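Side-chain contacts in ASCH domain (Vibrio cholerae TMA 21, PDB 3S9X), which is of unknown function but carries an ASCH domain of the PUA clan, a fold whose members commonly bind RNA, so a nucleic-acid-related role is plausible: residues D109-E114 with K119-W124; Q16-V21 with E27-F32. All blocks are in the same frame, centred on the assembly; numbering follows the deposited sequence.

Contact 1 (D109-E114 with K119-W124); sequences DFAASE and KSLAWW
A111 and W124 meet where two consecutive helices of the ASCH domain, 108-114 and 121-139, fold back on each other across a short connecting loop. The two residues contribute equally large surfaces. W124 CB lies 3.7 Å from A111 CB, and CG, set anti to the backbone N (chi1 -179°), sends the indole back across the end of the shorter helix. CG stays beside A111 CB, CD1 passes 3.9 Å from A111 CA, and NE1 reaches the carboxylate of E114. There the N-H points at E114 OE1, 2.7 Å from NE1, with an angle of 162° at the hydrogen; OE1 lies close to the indole plane, but the indole N-H approaches it from above the carboxylate plane. The other oxygen, OE2, forms a salt bridge with K56, so both carboxylate oxygens are engaged. The indole also stacks on H128. One residue further along the shorter helix, K119 CB rests near A112 CA, and the extended lysine chain ends in a salt bridge to E55. S120 N-caps the longer helix, its OG accepting from W123 N and also hydrogen-bonded to D118. One water bridges A112 O and K119 NZ, 2.8 Å from each.

Contact 2 (Q16-V21 with E27-F32); sequences QYLSSV and EKYTSF
The final turn of the N-terminal helix 8-19 packs against the loop that leads from helix 23-27 into the edge strand 32-35, and two tyrosines join them through their hydroxyls. Y17 OH and Y29 OH are 2.7 Å apart and hydrogen-bonded, each oxygen lying near the plane of the other's ring. Y29 OH is also hydrogen-bonded to E94 of the central sheet, which continues the polar link from the helix through the loop to strand 89-102. The two side chains cross at about a right angle, and their ring planes are inclined by 58°; the centroids are 5.9 Å apart, and Y17 CE2 lies 3.8 Å from Y29 CE2. Y17 CG stands anti to its backbone N (chi1 169°), which carries the ring off the helix toward the loop. Beside this pair L18 divides its two methyls between two aromatic rings: CD2 sits 3.8 Å from Y29 CD2, while CD1 comes obliquely to F32, 4.3 Å from its CE1. K28 CE lies over one face of the Y29 ring near its rim, 3.3 Å above the plane. At the helix end, Y17 O accepts from both S20 N and S20 OG, the latter at 2.7 Å. Y17, Y29 and F32 all touch L79 of strand 79-83, so helix and loop pack together beside edge strand 32-35 of the five-stranded mixed sheet.

In the fold
Contacts 1 and 2 lie on opposite sides of the chain's centre, about 31 Å apart between centres, and share no helix or strand. Both are partly buried and both join pieces close in sequence. Contact 1 links two helices through small alanine surfaces and one indole, with K119 at its margin paired to E55 and the buried E114 paired to K56. Contact 2 sets a helix end against a loop through aromatic and leucine side chains, with a hydroxyl pair leading to the carboxylate of E94, where contact 1 has an indole N-H on a carboxylate. Each nevertheless reaches the mixed sheet: contact 1 at strands 58-62 and 148-158, contact 2 at strands 79-83 and 148-158, making 148-158 common ground.

Contact 1 (D109-E114 with K119-W124)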
loop_
_atom_site.group_PDB
_atom_site.type_symbol
_atom_site.label_atom_id
_atom_site.label_comp_id
_atom_site.label_asym_id
_atom_site.label_seq_id
_atom_site.Cartn_x
_atom_site.Cartn_y
_atom_site.Cartn_z
ATOM N N ASP A 109 -16.563 0.125 6.646
ATOM C CA ASP A 109 -16.303 -0.600 5.433
ATOM C C ASP A 109 -14.836 -0.446 4.975
ATOM O O ASP A 109 -14.231 -1.367 4.467
ATOM C CB ASP A 109 -17.221 -0.144 4.290
ATOM C CG ASP A 109 -18.651 -0.678 4.434
ATOM O OD1 ASP A 109 -18.935 -1.535 5.341
ATOM O OD2 ASP A 109 -19.506 -0.197 3.683
ATOM N N PHE A 110 -14.238 0.744 5.117
ATOM C CA PHE A 110 -12.851 0.910 4.739
ATOM C C PHE A 110 -11.919 0.087 5.630
ATOM O O PHE A 110 -11.016 -0.579 5.191
ATOM C CB PHE A 110 -12.444 2.391 4.721
ATOM C CG PHE A 110 -11.062 2.563 4.184
ATOM C CD1 PHE A 110 -10.847 2.551 2.779
ATOM C CD2 PHE A 110 -9.970 2.723 5.008
ATOM C CE1 PHE A 110 -9.596 2.629 2.298
ATOM C CE2 PHE A 110 -8.721 2.766 4.486
ATOM C CZ PHE A 110 -8.523 2.769 3.118
ATOM N N ALA A 111 -12.175 0.117 6.945
ATOM C CA ALA A 111 -11.417 -0.667 7.893
ATOM C C ALA A 111 -11.510 -2.153 7.482
ATOM O O ALA A 111 -10.503 -2.864 7.505
ATOM C CB ALA A 111 -11.919 -0.485 9.280
ATOM N N ALA A 112 -12.709 -2.607 7.107
ATOM C CA ALA A 112 -12.846 -4.026 6.695
ATOM C C ALA A 112 -12.054 -4.344 5.422
ATOM O O ALA A 112 -11.454 -5.374 5.296
ATOM C CB ALA A 112 -14.367 -4.419 6.565
ATOM N N SER A 113 -12.022 -3.399 4.450
ATOM C CA SER A 113 -11.236 -3.531 3.221
ATOM C C SER A 113 -9.768 -3.598 3.516
ATOM O O SER A 113 -8.998 -4.292 2.820
ATOM C CB SER A 113 -11.496 -2.362 2.265
ATOM O OG SER A 113 -12.821 -2.487 1.827
ATOM N N GLU A 114 -9.300 -2.839 4.517
ATOM C CA GLU A 114 -7.899 -2.937 4.922
ATOM C C GLU A 114 -7.594 -4.321 5.501
ATOM O O GLU A 114 -6.451 -4.768 5.442
ATOM C CB GLU A 114 -7.489 -1.859 5.884
ATOM C CG GLU A 114 -7.340 -0.447 5.285
ATOM C CD GLU A 114 -6.067 0.258 5.725
ATOM O OE1 GLU A 114 -6.144 1.405 6.171
ATOM O OE2 GLU A 114 -4.979 -0.408 5.648
ATOM N N LYS A 119 -10.842 -6.936 11.630
ATOM C CA LYS A 119 -11.479 -6.120 10.579
ATOM C C LYS A 119 -12.321 -4.967 11.061
ATOM O O LYS A 119 -12.965 -4.288 10.279
ATOM C CB LYS A 119 -12.210 -6.961 9.497
ATOM C CG LYS A 119 -11.270 -7.939 8.854
ATOM C CD LYS A 119 -11.902 -8.575 7.645
ATOM C CE LYS A 119 -11.046 -9.672 6.985
ATOM N NZ LYS A 119 -11.721 -10.167 5.736
ATOM N N SER A 120 -12.344 -4.773 12.387
ATOM C CA SER A 120 -13.168 -3.743 12.970
ATOM C C SER A 120 -12.538 -2.361 12.844
ATOM O O SER A 120 -11.319 -2.223 12.683
ATOM C CB SER A 120 -13.427 -4.013 14.480
ATOM O OG SER A 120 -12.234 -3.782 15.183
ATOM N N LEU A 121 -13.401 -1.349 12.937
ATOM C CA LEU A 121 -12.889 0.038 12.928
ATOM C C LEU A 121 -12.097 0.291 14.210
ATOM O O LEU A 121 -11.095 0.956 14.160
ATOM C CB LEU A 121 -14.078 0.975 12.846
ATOM C CG LEU A 121 -13.759 2.445 12.778
ATOM C CD1 LEU A 121 -12.811 2.864 11.646
ATOM C CD2 LEU A 121 -15.062 3.213 12.738
ATOM N N ALA A 122 -12.531 -0.295 15.339
ATOM C CA ALA A 122 -11.738 -0.072 16.542
ATOM C C ALA A 122 -10.266 -0.553 16.401
ATOM O O ALA A 122 -9.290 0.112 16.814
ATOM C CB ALA A 122 -12.423 -0.666 17.729
ATOM N N TRP A 123 -10.100 -1.735 15.842
ATOM C CA TRP A 123 -8.761 -2.296 15.645
ATOM C C TRP A 123 -7.953 -1.417 14.686
ATOM O O TRP A 123 -6.814 -1.110 14.919
ATOM C CB TRP A 123 -8.892 -3.743 15.108
ATOM C CG TRP A 123 -7.622 -4.541 15.144
ATOM C CD1 TRP A 123 -7.268 -5.515 16.087
ATOM C CD2 TRP A 123 -6.556 -4.482 14.241
ATOM N NE1 TRP A 123 -6.064 -6.011 15.803
ATOM C CE2 TRP A 123 -5.550 -5.358 14.724
ATOM C CE3 TRP A 123 -6.290 -3.709 13.173
ATOM C CZ2 TRP A 123 -4.335 -5.576 14.069
ATOM C CZ3 TRP A 123 -5.080 -3.912 12.505
ATOM C CH2 TRP A 123 -4.092 -4.804 12.975
ATOM N N TRP A 124 -8.582 -1.019 13.594
ATOM C CA TRP A 124 -7.994 -0.118 12.601
ATOM C C TRP A 124 -7.515 1.167 13.293
ATOM O O TRP A 124 -6.392 1.639 12.981
ATOM C CB TRP A 124 -9.032 0.130 11.462
ATOM C CG TRP A 124 -8.492 1.040 10.371
ATOM C CD1 TRP A 124 -7.993 0.671 9.158
ATOM C CD2 TRP A 124 -8.416 2.463 10.430
ATOM N NE1 TRP A 124 -7.589 1.787 8.452
ATOM C CE2 TRP A 124 -7.837 2.907 9.207
ATOM C CE3 TRP A 124 -8.806 3.435 11.387
ATOM C CZ2 TRP A 124 -7.569 4.269 8.935
ATOM C CZ3 TRP A 124 -8.510 4.745 11.091
ATOM C CH2 TRP A 124 -7.899 5.152 9.929
HETATM O O HOH W 1 -11.389 -7.887 4.062
#

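Contact 2 (Q16-V21 with E27-F32)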
loop_
_atom_site.group_PDB
_atom_site.type_symbol
_atom_site.label_atom_id
_atom_site.label_comp_id
_atom_site.label_asym_id
_atom_site.label_seq_id
_atom_site.Cartn_x
_atom_site.Cartn_y
_atom_site.Cartn_z
ATOM N N GLN A 16 8.069 -11.473 -14.735
ATOM C CA GLN A 16 7.228 -12.637 -14.952
ATOM C C GLN A 16 5.799 -12.216 -15.177
ATOM O O GLN A 16 5.115 -12.748 -16.082
ATOM C CB GLN A 16 7.345 -13.659 -13.813
ATOM C CG GLN A 16 8.659 -14.357 -13.744
ATOM C CD GLN A 16 8.790 -15.384 -12.713
ATOM O OE1 GLN A 16 9.184 -16.573 -12.980
ATOM N NE2 GLN A 16 8.538 -14.987 -11.528
ATOM N N TYR A 17 5.281 -11.316 -14.352
ATOM C CA TYR A 17 3.907 -10.861 -14.557
ATOM C C TYR A 17 3.770 -10.222 -15.963
ATOM O O TYR A 17 2.836 -10.493 -16.653
ATOM C CB TYR A 17 3.504 -9.866 -13.478
ATOM C CG TYR A 17 2.199 -9.171 -13.790
ATOM C CD1 TYR A 17 1.046 -9.891 -14.049
ATOM C CD2 TYR A 17 2.150 -7.771 -13.950
ATOM C CE1 TYR A 17 -0.140 -9.265 -14.399
ATOM C CE2 TYR A 17 0.935 -7.158 -14.290
ATOM C CZ TYR A 17 -0.223 -7.901 -14.502
ATOM O OH TYR A 17 -1.411 -7.335 -14.881
ATOM N N LEU A 18 4.638 -9.270 -16.262
ATOM C CA LEU A 18 4.509 -8.583 -17.564
ATOM C C LEU A 18 4.566 -9.503 -18.739
ATOM O O LEU A 18 3.832 -9.313 -19.699
ATOM C CB LEU A 18 5.491 -7.469 -17.624
ATOM C CG LEU A 18 5.377 -6.357 -16.554
ATOM C CD1 LEU A 18 6.570 -5.299 -16.669
ATOM C CD2 LEU A 18 4.016 -5.595 -16.697
ATOM N N SER A 19 5.348 -10.569 -18.631
ATOM C CA SER A 19 5.428 -11.516 -19.709
ATOM C C SER A 19 4.210 -12.467 -19.732
ATOM O O SER A 19 3.978 -13.138 -20.755
ATOM C CB SER A 19 6.772 -12.258 -19.769
ATOM O OG SER A 19 6.953 -13.067 -18.633
ATOM N N SER A 20 3.397 -12.506 -18.678
ATOM C CA SER A 20 2.286 -13.445 -18.607
ATOM C C SER A 20 1.008 -12.776 -19.144
ATOM O O SER A 20 -0.048 -13.396 -19.267
ATOM C CB SER A 20 2.079 -13.782 -17.067
ATOM O OG SER A 20 1.311 -12.688 -16.423
ATOM N N VAL A 21 1.093 -11.521 -19.558
ATOM C CA VAL A 21 -0.035 -10.791 -20.133
ATOM C C VAL A 21 0.346 -10.327 -21.570
ATOM O O VAL A 21 1.478 -10.350 -21.963
ATOM C CB VAL A 21 -0.525 -9.588 -19.294
ATOM C CG1 VAL A 21 -0.991 -10.090 -17.919
ATOM C CG2 VAL A 21 0.580 -8.554 -19.126
ATOM N N GLU A 27 2.265 -3.017 -21.899
ATOM C CA GLU A 27 2.836 -1.779 -22.298
ATOM C C GLU A 27 2.078 -0.610 -21.731
ATOM O O GLU A 27 2.632 0.512 -21.704
ATOM C CB GLU A 27 2.925 -1.674 -23.850
ATOM C CG GLU A 27 4.182 -2.328 -24.332
ATOM C CD GLU A 27 4.391 -2.275 -25.826
ATOM O OE1 GLU A 27 3.422 -1.860 -26.559
ATOM O OE2 GLU A 27 5.539 -2.655 -26.195
ATOM N N LYS A 28 0.878 -0.807 -21.170
ATOM C CA LYS A 28 0.135 0.301 -20.592
ATOM C C LYS A 28 0.708 0.745 -19.230
ATOM O O LYS A 28 0.432 1.855 -18.777
ATOM C CB LYS A 28 -1.290 -0.137 -20.324
ATOM C CG LYS A 28 -1.483 -1.174 -19.106
ATOM C CD LYS A 28 -2.771 -1.946 -19.071
ATOM C CE LYS A 28 -2.781 -3.059 -18.097
ATOM N NZ LYS A 28 -4.117 -3.442 -17.507
ATOM N N TYR A 29 1.407 -0.155 -18.543
ATOM C CA TYR A 29 1.938 0.177 -17.250
ATOM C C TYR A 29 3.123 1.095 -17.313
ATOM O O TYR A 29 4.060 0.866 -18.106
ATOM C CB TYR A 29 2.345 -1.085 -16.511
ATOM C CG TYR A 29 1.179 -2.015 -16.203
ATOM C CD1 TYR A 29 0.207 -1.677 -15.285
ATOM C CD2 TYR A 29 1.088 -3.240 -16.774
ATOM C CE1 TYR A 29 -0.764 -2.538 -14.903
ATOM C CE2 TYR A 29 0.112 -4.163 -16.404
ATOM C CZ TYR A 29 -0.839 -3.782 -15.439
ATOM O OH TYR A 29 -1.818 -4.715 -15.064
ATOM N N THR A 30 3.096 2.135 -16.497
ATOM C CA THR A 30 4.141 3.169 -16.420
ATOM C C THR A 30 4.691 3.554 -15.072
ATOM O O THR A 30 5.593 4.359 -14.971
ATOM C CB THR A 30 3.586 4.498 -17.098
ATOM O OG1 THR A 30 2.450 4.925 -16.326
ATOM C CG2 THR A 30 3.126 4.218 -18.526
ATOM N N SER A 31 4.114 2.933 -14.025
ATOM C CA SER A 31 4.396 3.269 -12.600
ATOM C C SER A 31 4.513 2.000 -11.788
ATOM O O SER A 31 3.639 1.176 -11.789
ATOM C CB SER A 31 3.342 4.225 -12.066
ATOM O OG SER A 31 3.575 4.616 -10.751
ATOM N N PHE A 32 5.674 1.853 -11.171
ATOM C CA PHE A 32 6.077 0.588 -10.543
ATOM C C PHE A 32 6.827 0.848 -9.246
ATOM O O PHE A 32 7.566 1.812 -9.115
ATOM C CB PHE A 32 7.062 -0.216 -11.475
ATOM C CG PHE A 32 6.591 -0.399 -12.848
ATOM C CD1 PHE A 32 5.857 -1.537 -13.195
ATOM C CD2 PHE A 32 6.804 0.562 -13.830
ATOM C CE1 PHE A 32 5.472 -1.742 -14.483
ATOM C CE2 PHE A 32 6.373 0.396 -15.084
ATOM C CZ PHE A 32 5.729 -0.789 -15.466
#